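Levansucrase (Bacillus megaterium, PDB 3OM4) is a bacterial levansucrase, an enzyme of the levansucrase/invertase family with a five-bladed beta-propeller fold. Local coordinates at residues K330-W335 / K402-V407; F429-D434 / T438-D443; D126-V131 / D191-Y196. The protein carries 1 engineered substitution. All coordinates share one frame; numbering follows the deposited sequence.

Contact 1 (K330-W335 / K402-V407); sequences KKDGKW and KGDNVV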
loop_
_atom_site.group_PDB
_atom_site.type_symbol
_atom_site.label_atom_id
_atom_site.label_comp_id
_atom_site.label_asym_id
_atom_site.label_seq_id
_atom_site.Cartn_x
_atom_site.Cartn_y
_atom_site.Cartn_z
ATOM N N LYS A 330 -13.050 9.405 0.485
ATOM C CA LYS A 330 -14.488 9.598 0.467
ATOM C C LYS A 330 -14.946 10.005 -0.928
ATOM O O LYS A 330 -14.374 10.911 -1.534
ATOM C CB LYS A 330 -14.883 10.670 1.485
ATOM C CG LYS A 330 -16.378 10.800 1.732
ATOM C CD LYS A 330 -16.655 11.900 2.738
ATOM C CE LYS A 330 -18.058 11.798 3.308
ATOM N NZ LYS A 330 -18.269 12.823 4.370
ATOM N N LYS A 331 -15.977 9.323 -1.420
ATOM C CA LYS A 331 -16.566 9.611 -2.723
ATOM C C LYS A 331 -18.079 9.436 -2.635
ATOM O O LYS A 331 -18.563 8.451 -2.070
ATOM C CB LYS A 331 -15.969 8.692 -3.793
ATOM C CG LYS A 331 -16.343 9.056 -5.222
ATOM C CD LYS A 331 -15.817 8.026 -6.206
ATOM C CE LYS A 331 -16.219 8.361 -7.634
ATOM N NZ LYS A 331 -17.676 8.154 -7.880
ATOM N N ASP A 332 -18.818 10.401 -3.184
ATOM C CA ASP A 332 -20.289 10.387 -3.165
ATOM C C ASP A 332 -20.869 10.084 -1.780
ATOM O O ASP A 332 -21.860 9.362 -1.659
ATOM C CB ASP A 332 -20.847 9.385 -4.192
ATOM C CG ASP A 332 -20.342 9.634 -5.600
ATOM O OD1 ASP A 332 -20.253 10.809 -6.016
ATOM O OD2 ASP A 332 -20.043 8.640 -6.295
ATOM N N GLY A 333 -20.239 10.628 -0.739
ATOM C CA GLY A 333 -20.695 10.442 0.639
ATOM C C GLY A 333 -20.341 9.106 1.274
ATOM O O GLY A 333 -20.696 8.852 2.427
ATOM N N LYS A 334 -19.644 8.251 0.527
ATOM C CA LYS A 334 -19.259 6.928 1.018
ATOM C C LYS A 334 -17.746 6.805 1.138
ATOM O O LYS A 334 -16.998 7.518 0.467
ATOM C CB LYS A 334 -19.795 5.830 0.093
ATOM C CG LYS A 334 -21.191 6.092 -0.449
ATOM C CD LYS A 334 -22.275 5.503 0.427
ATOM C CE LYS A 334 -22.711 4.148 -0.102
ATOM N NZ LYS A 334 -24.083 3.800 0.355
ATOM N N TRP A 335 -17.305 5.883 1.988
ATOM C CA TRP A 335 -15.886 5.658 2.217
ATOM C C TRP A 335 -15.398 4.410 1.494
ATOM O O TRP A 335 -15.929 3.319 1.700
ATOM C CB TRP A 335 -15.613 5.555 3.715
ATOM C CG TRP A 335 -15.640 6.883 4.387
ATOM C CD1 TRP A 335 -16.689 7.449 5.054
ATOM C CD2 TRP A 335 -14.568 7.830 4.444
ATOM N NE1 TRP A 335 -16.331 8.688 5.534
ATOM C CE2 TRP A 335 -15.035 8.946 5.172
ATOM C CE3 TRP A 335 -13.256 7.842 3.952
ATOM C CZ2 TRP A 335 -14.233 10.064 5.423
ATOM C CZ3 TRP A 335 -12.461 8.952 4.202
ATOM C CH2 TRP A 335 -12.953 10.048 4.928
ATOM N N LYS A 402 -13.158 16.028 -9.968
ATOM C CA LYS A 402 -14.503 15.835 -10.502
ATOM C C LYS A 402 -14.596 14.509 -11.253
ATOM O O LYS A 402 -13.575 13.927 -11.630
ATOM C CB LYS A 402 -14.901 17.006 -11.410
ATOM C CG LYS A 402 -14.086 17.124 -12.697
ATOM C CD LYS A 402 -14.104 18.543 -13.264
ATOM C CE LYS A 402 -15.377 18.839 -14.047
ATOM N NZ LYS A 402 -15.343 20.215 -14.624
ATOM N N GLY A 403 -15.822 14.041 -11.463
ATOM C CA GLY A 403 -16.059 12.805 -12.200
ATOM C C GLY A 403 -16.101 11.578 -11.313
ATOM O O GLY A 403 -15.788 11.645 -10.119
ATOM N N ASP A 404 -16.487 10.453 -11.909
ATOM C CA ASP A 404 -16.642 9.196 -11.182
ATOM C C ASP A 404 -15.437 8.273 -11.338
ATOM O O ASP A 404 -15.375 7.201 -10.723
ATOM C CB ASP A 404 -17.930 8.487 -11.614
ATOM C CG ASP A 404 -19.179 9.269 -11.240
ATOM O OD1 ASP A 404 -19.209 9.872 -10.143
ATOM O OD2 ASP A 404 -20.135 9.271 -12.040
ATOM N N ASN A 405 -14.476 8.698 -12.154
ATOM C CA ASN A 405 -13.266 7.924 -12.380
ATOM C C ASN A 405 -12.178 8.257 -11.374
ATOM O O ASN A 405 -12.064 9.396 -10.922
ATOM C CB ASN A 405 -12.738 8.143 -13.801
ATOM C CG ASN A 405 -13.701 7.657 -14.865
ATOM O OD1 ASN A 405 -14.398 6.657 -14.682
ATOM N ND2 ASN A 405 -13.738 8.359 -15.992
ATOM N N VAL A 406 -11.399 7.243 -11.017
ATOM C CA VAL A 406 -10.164 7.435 -10.266
ATOM C C VAL A 406 -9.008 7.010 -11.162
ATOM O O VAL A 406 -9.187 6.181 -12.060
ATOM C CB VAL A 406 -10.149 6.642 -8.927
ATOM C CG1 VAL A 406 -11.251 7.139 -7.998
ATOM C CG2 VAL A 406 -10.274 5.127 -9.164
ATOM N N VAL A 407 -7.835 7.589 -10.931
ATOM C CA VAL A 407 -6.637 7.239 -11.685
ATOM C C VAL A 407 -5.885 6.141 -10.947
ATOM O O VAL A 407 -5.587 6.283 -9.762
ATOM C CB VAL A 407 -5.711 8.466 -11.888
ATOM C CG1 VAL A 407 -4.339 8.041 -12.414
ATOM C CG2 VAL A 407 -6.351 9.467 -12.833
#

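Contact 2 (F429-D434 / T438-D443); sequences FLVNID and TSVVKD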
loop_
_atom_site.group_PDB
_atom_site.type_symbol
_atom_site.label_atom_id
_atom_site.label_comp_id
_atom_site.label_asym_id
_atom_site.label_seq_id
_atom_site.Cartn_x
_atom_site.Cartn_y
_atom_site.Cartn_z
ATOM N N PHE A 429 -4.099 4.462 -15.621
ATOM C CA PHE A 429 -5.384 4.211 -16.275
ATOM C C PHE A 429 -6.548 4.559 -15.355
ATOM O O PHE A 429 -6.343 4.954 -14.208
ATOM C CB PHE A 429 -5.477 2.770 -16.802
ATOM C CG PHE A 429 -5.398 1.716 -15.731
ATOM C CD1 PHE A 429 -6.556 1.166 -15.193
ATOM C CD2 PHE A 429 -4.165 1.259 -15.275
ATOM C CE1 PHE A 429 -6.487 0.184 -14.204
ATOM C CE2 PHE A 429 -4.086 0.279 -14.289
ATOM C CZ PHE A 429 -5.246 -0.263 -13.758
ATOM N N LEU A 430 -7.767 4.424 -15.864
ATOM C CA LEU A 430 -8.944 4.854 -15.117
ATOM C C LEU A 430 -9.830 3.704 -14.665
ATOM O O LEU A 430 -10.013 2.715 -15.384
ATOM C CB LEU A 430 -9.774 5.854 -15.930
ATOM C CG LEU A 430 -9.117 7.144 -16.432
ATOM C CD1 LEU A 430 -10.069 7.863 -17.373
ATOM C CD2 LEU A 430 -8.721 8.051 -15.277
ATOM N N VAL A 431 -10.372 3.856 -13.460
ATOM C CA VAL A 431 -11.390 2.961 -12.930
ATOM C C VAL A 431 -12.605 3.790 -12.519
ATOM O O VAL A 431 -12.484 4.762 -11.767
ATOM C CB VAL A 431 -10.856 2.118 -11.737
ATOM C CG1 VAL A 431 -11.997 1.485 -10.948
ATOM C CG2 VAL A 431 -9.899 1.040 -12.237
ATOM N N ASN A 432 -13.765 3.413 -13.049
ATOM C CA ASN A 432 -15.030 4.037 -12.699
ATOM C C ASN A 432 -15.551 3.481 -11.379
ATOM O O ASN A 432 -15.514 2.268 -11.162
ATOM C CB ASN A 432 -16.056 3.789 -13.810
ATOM C CG ASN A 432 -17.410 4.402 -13.508
ATOM O OD1 ASN A 432 -18.304 3.734 -12.992
ATOM N ND2 ASN A 432 -17.563 5.681 -13.822
ATOM N N ILE A 433 -16.014 4.370 -10.504
ATOM C CA ILE A 433 -16.629 3.971 -9.238
ATOM C C ILE A 433 -18.097 4.393 -9.224
ATOM O O ILE A 433 -18.410 5.579 -9.362
ATOM C CB ILE A 433 -15.909 4.601 -8.008
ATOM C CG1 ILE A 433 -14.379 4.460 -8.101
ATOM C CG2 ILE A 433 -16.466 4.035 -6.693
ATOM C CD1 ILE A 433 -13.842 3.040 -8.017
ATOM N N ASP A 434 -18.991 3.420 -9.064
ATOM C CA ASP A 434 -20.429 3.687 -9.028
ATOM C C ASP A 434 -21.103 2.851 -7.944
ATOM O O ASP A 434 -21.423 1.679 -8.156
ATOM C CB ASP A 434 -21.064 3.417 -10.398
ATOM C CG ASP A 434 -22.468 4.001 -10.531
ATOM O OD1 ASP A 434 -22.931 4.715 -9.612
ATOM O OD2 ASP A 434 -23.113 3.748 -11.570
ATOM N N THR A 438 -17.392 -1.278 -9.491
ATOM C CA THR A 438 -16.276 -0.619 -10.168
ATOM C C THR A 438 -16.038 -1.258 -11.531
ATOM O O THR A 438 -16.447 -2.395 -11.766
ATOM C CB THR A 438 -14.956 -0.678 -9.344
ATOM O OG1 THR A 438 -14.393 -1.992 -9.416
ATOM C CG2 THR A 438 -15.191 -0.303 -7.882
ATOM N N SER A 439 -15.379 -0.524 -12.424
ATOM C CA SER A 439 -14.974 -1.072 -13.714
ATOM C C SER A 439 -13.789 -0.328 -14.300
ATOM O O SER A 439 -13.712 0.897 -14.216
ATOM C CB SER A 439 -16.127 -1.045 -14.721
ATOM O OG SER A 439 -15.685 -1.514 -15.987
ATOM N N VAL A 440 -12.878 -1.085 -14.906
ATOM C CA VAL A 440 -11.771 -0.513 -15.665
ATOM C C VAL A 440 -12.358 0.232 -16.858
ATOM O O VAL A 440 -13.193 -0.310 -17.591
ATOM C CB VAL A 440 -10.776 -1.600 -16.135
ATOM C CG1 VAL A 440 -9.730 -1.013 -17.078
ATOM C CG2 VAL A 440 -10.098 -2.258 -14.940
ATOM N N VAL A 441 -11.937 1.479 -17.038
ATOM C CA VAL A 441 -12.442 2.285 -18.145
ATOM C C VAL A 441 -11.818 1.844 -19.463
ATOM O O VAL A 441 -10.592 1.801 -19.620
ATOM C CB VAL A 441 -12.280 3.804 -17.899
ATOM C CG1 VAL A 441 -12.806 4.611 -19.090
ATOM C CG2 VAL A 441 -13.020 4.208 -16.632
ATOM N N LYS A 442 -12.712 1.490 -20.383
ATOM C CA LYS A 442 -12.417 1.041 -21.737
ATOM C C LYS A 442 -11.457 1.964 -22.491
ATOM O O LYS A 442 -11.731 3.155 -22.648
ATOM C CB LYS A 442 -13.744 0.963 -22.494
ATOM C CG LYS A 442 -13.782 0.064 -23.710
ATOM C CD LYS A 442 -15.044 0.352 -24.532
ATOM C CE LYS A 442 -16.253 -0.500 -24.119
ATOM N NZ LYS A 442 -16.686 -0.363 -22.691
ATOM N N ASP A 443 -10.337 1.396 -22.938
ATOM C CA ASP A 443 -9.371 2.064 -23.832
ATOM C C ASP A 443 -8.950 3.487 -23.442
ATOM O O ASP A 443 -8.878 4.377 -24.296
ATOM C CB ASP A 443 -9.878 2.042 -25.282
ATOM C CG ASP A 443 -9.909 0.645 -25.876
ATOM O OD1 ASP A 443 -8.891 -0.075 -25.784
ATOM O OD2 ASP A 443 -10.955 0.271 -26.449
HETATM O O HOH W 1 -8.596 2.975 -18.130
#

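Contact 3 (D126-V131 / D191-Y196); sequences DSDKFV and DGVEDY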
loop_
_atom_site.group_PDB
_atom_site.type_symbol
_atom_site.label_atom_id
_atom_site.label_comp_id
_atom_site.label_asym_id
_atom_site.label_seq_id
_atom_site.Cartn_x
_atom_site.Cartn_y
_atom_site.Cartn_z
ATOM N N ASP A 126 21.530 10.171 4.657
ATOM C CA ASP A 126 21.866 9.030 5.519
ATOM C C ASP A 126 21.925 9.439 6.990
ATOM O O ASP A 126 21.589 8.653 7.880
ATOM C CB ASP A 126 23.209 8.413 5.109
ATOM C CG ASP A 126 23.128 7.608 3.819
ATOM O OD1 ASP A 126 22.021 7.173 3.428
ATOM O OD2 ASP A 126 24.191 7.399 3.197
ATOM N N SER A 127 22.333 10.684 7.223
ATOM C CA SER A 127 22.544 11.222 8.563
ATOM C C SER A 127 21.268 11.677 9.272
ATOM O O SER A 127 21.265 11.836 10.494
ATOM C CB SER A 127 23.541 12.383 8.502
ATOM O OG SER A 127 23.045 13.448 7.707
ATOM N N ASP A 128 20.193 11.886 8.510
ATOM C CA ASP A 128 18.945 12.432 9.060
ATOM C C ASP A 128 18.327 11.602 10.190
ATOM O O ASP A 128 17.824 12.162 11.164
ATOM C CB ASP A 128 17.915 12.672 7.949
ATOM C CG ASP A 128 18.105 14.009 7.247
ATOM O OD1 ASP A 128 18.615 14.963 7.877
ATOM O OD2 ASP A 128 17.731 14.110 6.061
ATOM N N LYS A 129 18.380 10.278 10.063
ATOM C CA LYS A 129 17.781 9.377 11.054
ATOM C C LYS A 129 18.414 9.480 12.451
ATOM O O LYS A 129 17.771 9.157 13.450
ATOM C CB LYS A 129 17.798 7.925 10.558
ATOM C CG LYS A 129 19.193 7.337 10.345
ATOM C CD LYS A 129 19.147 5.865 9.940
ATOM C CE LYS A 129 18.772 5.679 8.473
ATOM N NZ LYS A 129 19.765 6.297 7.542
ATOM N N PHE A 130 19.664 9.938 12.507
ATOM C CA PHE A 130 20.425 9.992 13.760
ATOM C C PHE A 130 20.251 11.299 14.537
ATOM O O PHE A 130 20.640 11.388 15.704
ATOM C CB PHE A 130 21.913 9.740 13.489
ATOM C CG PHE A 130 22.192 8.448 12.769
ATOM C CD1 PHE A 130 22.110 7.229 13.439
ATOM C CD2 PHE A 130 22.541 8.450 11.424
ATOM C CE1 PHE A 130 22.368 6.033 12.775
ATOM C CE2 PHE A 130 22.806 7.258 10.751
ATOM C CZ PHE A 130 22.719 6.047 11.430
ATOM N N VAL A 131 19.666 12.307 13.893
ATOM C CA VAL A 131 19.528 13.638 14.494
ATOM C C VAL A 131 18.490 13.709 15.632
ATOM O O VAL A 131 18.825 14.161 16.728
ATOM C CB VAL A 131 19.262 14.746 13.432
ATOM C CG1 VAL A 131 19.393 16.135 14.049
ATOM C CG2 VAL A 131 20.210 14.601 12.241
ATOM N N ASP A 191 15.430 20.962 0.941
ATOM C CA ASP A 191 16.369 21.663 1.816
ATOM C C ASP A 191 16.834 20.767 2.955
ATOM O O ASP A 191 18.004 20.785 3.342
ATOM C CB ASP A 191 15.715 22.915 2.396
ATOM C CG ASP A 191 15.289 23.905 1.332
ATOM O OD1 ASP A 191 15.707 23.767 0.159
ATOM O OD2 ASP A 191 14.538 24.835 1.679
ATOM N N GLY A 192 15.898 19.987 3.485
ATOM C CA GLY A 192 16.151 19.110 4.618
ATOM C C GLY A 192 14.839 18.703 5.251
ATOM O O GLY A 192 13.763 18.972 4.704
ATOM N N VAL A 193 14.922 18.048 6.404
ATOM C CA VAL A 193 13.723 17.608 7.111
ATOM C C VAL A 193 13.676 18.143 8.542
ATOM O O VAL A 193 14.704 18.514 9.110
ATOM C CB VAL A 193 13.561 16.055 7.099
ATOM C CG1 VAL A 193 13.417 15.535 5.667
ATOM C CG2 VAL A 193 14.729 15.369 7.809
ATOM N N GLU A 194 12.470 18.207 9.098
ATOM C CA GLU A 194 12.271 18.539 10.507
ATOM C C GLU A 194 11.028 17.830 11.032
ATOM O O GLU A 194 10.301 17.205 10.258
ATOM C CB GLU A 194 12.181 20.057 10.722
ATOM C CG GLU A 194 10.914 20.719 10.192
ATOM C CD GLU A 194 10.910 22.214 10.435
ATOM O OE1 GLU A 194 11.726 22.917 9.803
ATOM O OE2 GLU A 194 10.096 22.684 11.259
ATOM N N ASP A 195 10.791 17.931 12.343
ATOM C CA ASP A 195 9.703 17.206 13.012
ATOM C C ASP A 195 9.731 15.728 12.600
ATOM O O ASP A 195 8.698 15.112 12.327
ATOM C CB ASP A 195 8.343 17.856 12.712
ATOM C CG ASP A 195 7.258 17.444 13.698
ATOM O OD1 ASP A 195 7.569 17.239 14.893
ATOM O OD2 ASP A 195 6.085 17.341 13.279
ATOM N N TYR A 196 10.945 15.187 12.552
ATOM C CA TYR A 196 11.214 13.831 12.094
ATOM C C TYR A 196 11.110 12.894 13.296
ATOM O O TYR A 196 11.946 12.945 14.201
ATOM C CB TYR A 196 12.613 13.805 11.459
ATOM C CG TYR A 196 13.040 12.542 10.731
ATOM C CD1 TYR A 196 12.119 11.568 10.345
ATOM C CD2 TYR A 196 14.380 12.351 10.388
ATOM C CE1 TYR A 196 12.529 10.421 9.667
ATOM C CE2 TYR A 196 14.799 11.214 9.712
ATOM C CZ TYR A 196 13.868 10.253 9.352
ATOM O OH TYR A 196 14.284 9.126 8.680
HETATM O O HOH W 2 17.644 17.764 7.285
#

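Contact 1 (K330-W335 / K402-V407)
Lys-331 reaches across to Asp-404, and its ammonium nitrogen NZ forms a salt bridge of 3.2 Å to Asp-404 OD1. The same nitrogen turns back to its chain neighbour, with NZ of Lys-331 lying 2.9 Å from OD2 of Asp-332, so one ammonium group stands between two carboxylates. Neither acid is approached within its plane: Asp-332 OD2 is met from above, whereas Asp-404 OD1 is met on its anti side, 35° out of the plane. The two carboxylates are turned 76° against each other, and Asp-332 OD2 comes within 4.1 Å of Asp-404 OD1, a closeness of like charges that the ammonium group probably offsets.

The lysine chain is extended through its first three torsions and bends only at the last (chi4 -71°), which brings NZ round to the acids while CE packs 3.4 Å from the backbone O of Asp-404. A third bond, to the carbonyl oxygen of Ile-433, also holds NZ. Behind this network, a type I' turn from Lys-331 to Lys-334 holds Lys-331 and Asp-332 at the tip of a hairpin, where both side chains start out toward 402-407. Its ends are closed by paired backbone bonds, N of Lys-331 to O of Lys-334 and N of Lys-334 to O of Lys-331, both 2.8 Å. Gly-333 occupies a positive-phi position of this turn.

The contact lies at the surface and joins two four-stranded antiparallel sheets: the hairpin of strands 326-331 and 334-342 in one, and in the next the loop residues leading into strand 405-412, where Asp-404 also pairs through its backbone with Ile-433 of strand 424-434.

Contact 2 (F429-D434 / T438-D443)
Val-431 and Thr-438 cross obliquely, CG1 of the valine standing 4.0 Å from CB of the threonine. A chi1 of 75° sets OG1 of Thr-438 between its backbone N and carbonyl carbon, where it is hydrogen-bonded to Asn-374, and leaves the methyl CG2 anti to the carbonyl carbon. Ile-433 lies alongside Thr-438 and points the same way; in one of its two conformers CD1 approaches that methyl. On the same face, Val-440 meets Val-431 through their CG2 methyls and sends CG1 obliquely toward the ring of Phe-429.

Asn-432 and Ser-439 point to the other face, where Val-441 lays CG2 against CB of Leu-430 at 3.7 Å. Between these two faces the antiparallel backbones are joined by three bonds. Val-441 N reaches Leu-430 O over 2.8 Å, nearly straight at N-H (174°) but 36° above the carbonyl plane. Asn-432 and Ser-439 form a hydrogen-bonded pair, N of Asn-432 to O of Ser-439 at 2.8 Å and N of Ser-439 to O of Asn-432 at 3.1 Å. A water accepts from Leu-430 N and also lies 2.8 Å from Val-441 O.

This is the beta hairpin of strands 424-434 and 437-448. The second strand is outermost in its four-stranded sheet, the first is bordered by strand 405-412, and the face carrying Thr-438 and Val-440 packs on strand 371-382 of another sheet.

Contact 3 (D126-V131 / D191-Y196)
A short 3-10 turn in the loop between strands 118-122 and 142-150 packs here against the bent strand 187-200, and Asp-128 and Tyr-196 carry much of the contact. The tyrosine presents its ring edge to the turn: CE2 of Tyr-196 lies 3.5 Å from the carbonyl O of Asp-128, and the backbone N of Lys-129 also sits at that edge, near the ring plane. CB of Asp-128 adds to the packing, 3.9 Å from CE2 of Tyr-196. With CG anti to the backbone N (chi1 -172°), the ring extends from the strand to the turn.

In the propeller, strand 187-200 pairs antiparallel with strand 170-184, and it turns a corner at Asp-195, between Val-193 and Tyr-196. Phe-124, in the loop leading to the turn, stacks on the Tyr-196 ring and touches Val-193, while the tyrosine hydroxyl is hydrogen-bonded to Tyr-160.

Val-193 makes the second point of contact. One of its methyls, CG2, is 3.7 Å from CG of Asp-128 and lies against the carboxylate, the two side chains meeting at a slant. The carboxylate oxygen OD2 takes a bond from the backbone N of Lys-125, and OD1 has a water, so both oxygens of this buried acid have hydrogen-bond partners. That water spans the remaining distance between the segments, donating to OD1 of Asp-128 at 3.0 Å and accepting from N of Val-193 at 2.9 Å. Lys-129, bent at chi3 and chi4, folds back so that its NZ donates to O of Asp-126, just before the turn, at 3.0 Å.

Along the chain the three contacts come in series, contact 3 first, then contact 1 and contact 2. Contacts 1 and 2 are neighbours, their centres 12 Å apart, because strands 405-412 and 424-434 lie side by side in one four-stranded antiparallel sheet. A probable backbone bond between Val-406 and Val-431 joins them directly. Contact 2 thus lies within that sheet, while contact 1 ties it to the preceding one. Contact 3 belongs to an earlier mixed sheet, its centre about 36 Å from that of contact 1 and about 40 Å from that of contact 2, across the chain's centre from the latter. Contacts 1 and 2 therefore form one neighbourhood of the propeller, and contact 3 lies far from both.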